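Tumor necrosis factor ligand superfamily member 13 (Mus musculus, PDB 1U5Y) is a homotrimeric cytokine of the tumor necrosis factor family that binds the receptors TACI and BCMA and plays a role in regulating tumor cell growth. Local coordinates at residues Asp63-Met68 / Ile119-Ala124. Sequence-based numbering, arbitrary orientation.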
loop_
_atom_site.group_PDB
_atom_site.type_symbol
_atom_site.label_atom_id
_atom_site.label_comp_id
_atom_site.label_asym_id
_atom_site.label_seq_id
_atom_site.Cartn_x
_atom_site.Cartn_y
_atom_site.Cartn_z
ATOM N N ASP A 63 10.080 6.457 -16.504
ATOM C CA ASP A 63 10.025 7.724 -17.257
ATOM C C ASP A 63 10.851 8.799 -16.562
ATOM O O ASP A 63 11.088 8.722 -15.365
ATOM C CB ASP A 63 8.599 8.247 -17.398
ATOM C CG ASP A 63 7.601 7.166 -17.793
ATOM O OD1 ASP A 63 7.138 7.225 -18.959
ATOM O OD2 ASP A 63 7.214 6.241 -17.014
ATOM N N VAL A 64 11.294 9.797 -17.317
ATOM C CA VAL A 64 12.056 10.909 -16.752
ATOM C C VAL A 64 11.185 12.140 -16.447
ATOM O O VAL A 64 11.643 13.057 -15.774
ATOM C CB VAL A 64 13.237 11.297 -17.704
ATOM N N THR A 65 9.938 12.156 -16.931
ATOM C CA THR A 65 9.061 13.335 -16.819
ATOM C C THR A 65 8.570 13.617 -15.400
ATOM O O THR A 65 8.152 12.701 -14.687
ATOM C CB THR A 65 7.815 13.229 -17.751
ATOM O OG1 THR A 65 7.477 11.856 -17.975
ATOM C CG2 THR A 65 8.094 13.804 -19.156
ATOM N N PHE A 66 8.609 14.906 -15.049
ATOM C CA PHE A 66 8.202 15.483 -13.747
ATOM C C PHE A 66 7.460 14.552 -12.790
ATOM O O PHE A 66 7.927 14.331 -11.667
ATOM C CB PHE A 66 7.371 16.778 -13.947
ATOM C CG PHE A 66 7.972 17.724 -14.935
ATOM C CD1 PHE A 66 7.544 17.727 -16.261
ATOM C CD2 PHE A 66 9.014 18.559 -14.562
ATOM C CE1 PHE A 66 8.140 18.561 -17.204
ATOM C CE2 PHE A 66 9.616 19.415 -15.495
ATOM C CZ PHE A 66 9.175 19.419 -16.819
ATOM N N THR A 67 6.305 14.048 -13.226
ATOM C CA THR A 67 5.513 13.128 -12.424
ATOM C C THR A 67 4.852 12.042 -13.276
ATOM O O THR A 67 4.485 12.250 -14.430
ATOM C CB THR A 67 4.427 13.874 -11.606
ATOM O OG1 THR A 67 3.449 14.427 -12.487
ATOM C CG2 THR A 67 4.988 15.103 -10.881
ATOM N N MET A 68 4.752 10.861 -12.685
ATOM C CA MET A 68 3.989 9.765 -13.230
ATOM C C MET A 68 3.039 9.258 -12.149
ATOM O O MET A 68 3.084 9.672 -10.997
ATOM C CB MET A 68 4.942 8.646 -13.661
ATOM C CG MET A 68 5.890 9.040 -14.809
ATOM S SD MET A 68 4.988 9.411 -16.332
ATOM C CE MET A 68 4.243 7.856 -16.671
ATOM N N ILE A 119 -2.364 5.102 -17.203
ATOM C CA ILE A 119 -1.301 6.052 -16.881
ATOM C C ILE A 119 -1.436 7.195 -17.870
ATOM O O ILE A 119 -1.273 6.976 -19.060
ATOM C CB ILE A 119 0.079 5.377 -17.000
ATOM C CG1 ILE A 119 0.286 4.398 -15.852
ATOM C CG2 ILE A 119 1.201 6.429 -16.979
ATOM C CD1 ILE A 119 -0.444 3.102 -16.017
ATOM N N PRO A 120 -1.714 8.413 -17.409
ATOM C CA PRO A 120 -2.131 9.468 -18.330
ATOM C C PRO A 120 -0.964 10.160 -19.065
ATOM O O PRO A 120 -0.957 11.380 -19.136
ATOM C CB PRO A 120 -2.902 10.448 -17.414
ATOM C CG PRO A 120 -2.231 10.314 -16.080
ATOM C CD PRO A 120 -1.636 8.920 -16.021
ATOM N N ARG A 121 -0.008 9.395 -19.596
ATOM C CA ARG A 121 0.885 9.867 -20.676
ATOM C C ARG A 121 0.936 8.817 -21.792
ATOM O O ARG A 121 0.770 7.616 -21.550
ATOM C CB ARG A 121 2.320 10.148 -20.175
ATOM C CG ARG A 121 2.451 10.717 -18.744
ATOM C CD ARG A 121 3.202 12.065 -18.647
ATOM N NE ARG A 121 2.967 12.737 -17.361
ATOM C CZ ARG A 121 3.473 13.927 -17.008
ATOM N NH1 ARG A 121 4.264 14.611 -17.836
ATOM N NH2 ARG A 121 3.189 14.440 -15.812
ATOM N N ALA A 122 1.177 9.273 -23.010
ATOM C CA ALA A 122 1.395 8.378 -24.136
ATOM C C ALA A 122 2.743 7.656 -23.997
ATOM O O ALA A 122 3.728 8.245 -23.557
ATOM C CB ALA A 122 1.343 9.160 -25.470
ATOM N N ASN A 123 2.784 6.393 -24.405
ATOM C CA ASN A 123 4.038 5.624 -24.487
ATOM C C ASN A 123 4.848 5.684 -23.212
ATOM O O ASN A 123 6.059 5.895 -23.241
ATOM C CB ASN A 123 4.894 6.111 -25.670
ATOM C CG ASN A 123 4.160 5.998 -26.973
ATOM O OD1 ASN A 123 3.458 5.001 -27.210
ATOM N ND2 ASN A 123 4.321 7.018 -27.846
ATOM N N ALA A 124 4.148 5.537 -22.101
ATOM C CA ALA A 124 4.751 5.566 -20.794
ATOM C C ALA A 124 5.648 4.346 -20.654
ATOM O O ALA A 124 5.283 3.247 -21.066
ATOM C CB ALA A 124 3.675 5.555 -19.722
#
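M68 meets I119 and A124 with the end of its side chain, and these three buried residues form the close-packed part of the contact, bordered by R121. The thioether is folded back on itself, bent at both chi2 (-64°) and chi3 (-63°), which carries CE across to the loop. There M68 CE presses on I119 CG2 at 3.4 Å, tighter than usual for two carbons, the two side chains crossing at about a right angle. The same methyl lies 3.9 Å from A124 CB, while M68 SD touches R121 CG at 3.7 Å, against the aliphatic part of the arginine. Beside this cluster D63 OD1 comes within 3.4 Å of A124 CA, and the same OD1 accepts a hydrogen bond from the backbone N of K125, the next residue along the loop.

The solvent side, carried by the partly exposed R121, T65 and T67, is looser in that its near polar atoms are poorly aligned. R121 bends at chi2 (-123°) and then runs extended to its guanidinium, which reaches into the bend of the 63-68 backbone, between T65 and T67. T67 O sits over one face of that group, 2.9 Å from R121 NH2 but badly angled for a hydrogen bond. T65 CB lies 3.8 Å from R121 NH1.

The contact joins the start of strand 67-76 to the loop leaving strand 114-119, its antiparallel partner in the TNF-family beta sandwich. F61 of strand 51-61 packs on both M68 and I119; T24 OG1 hydrogen-bonds to R121 O and A124 N; and V64 O hydrogen-bonds to R96 NH1 of a neighbouring subunit, so this end borders the trimer interface.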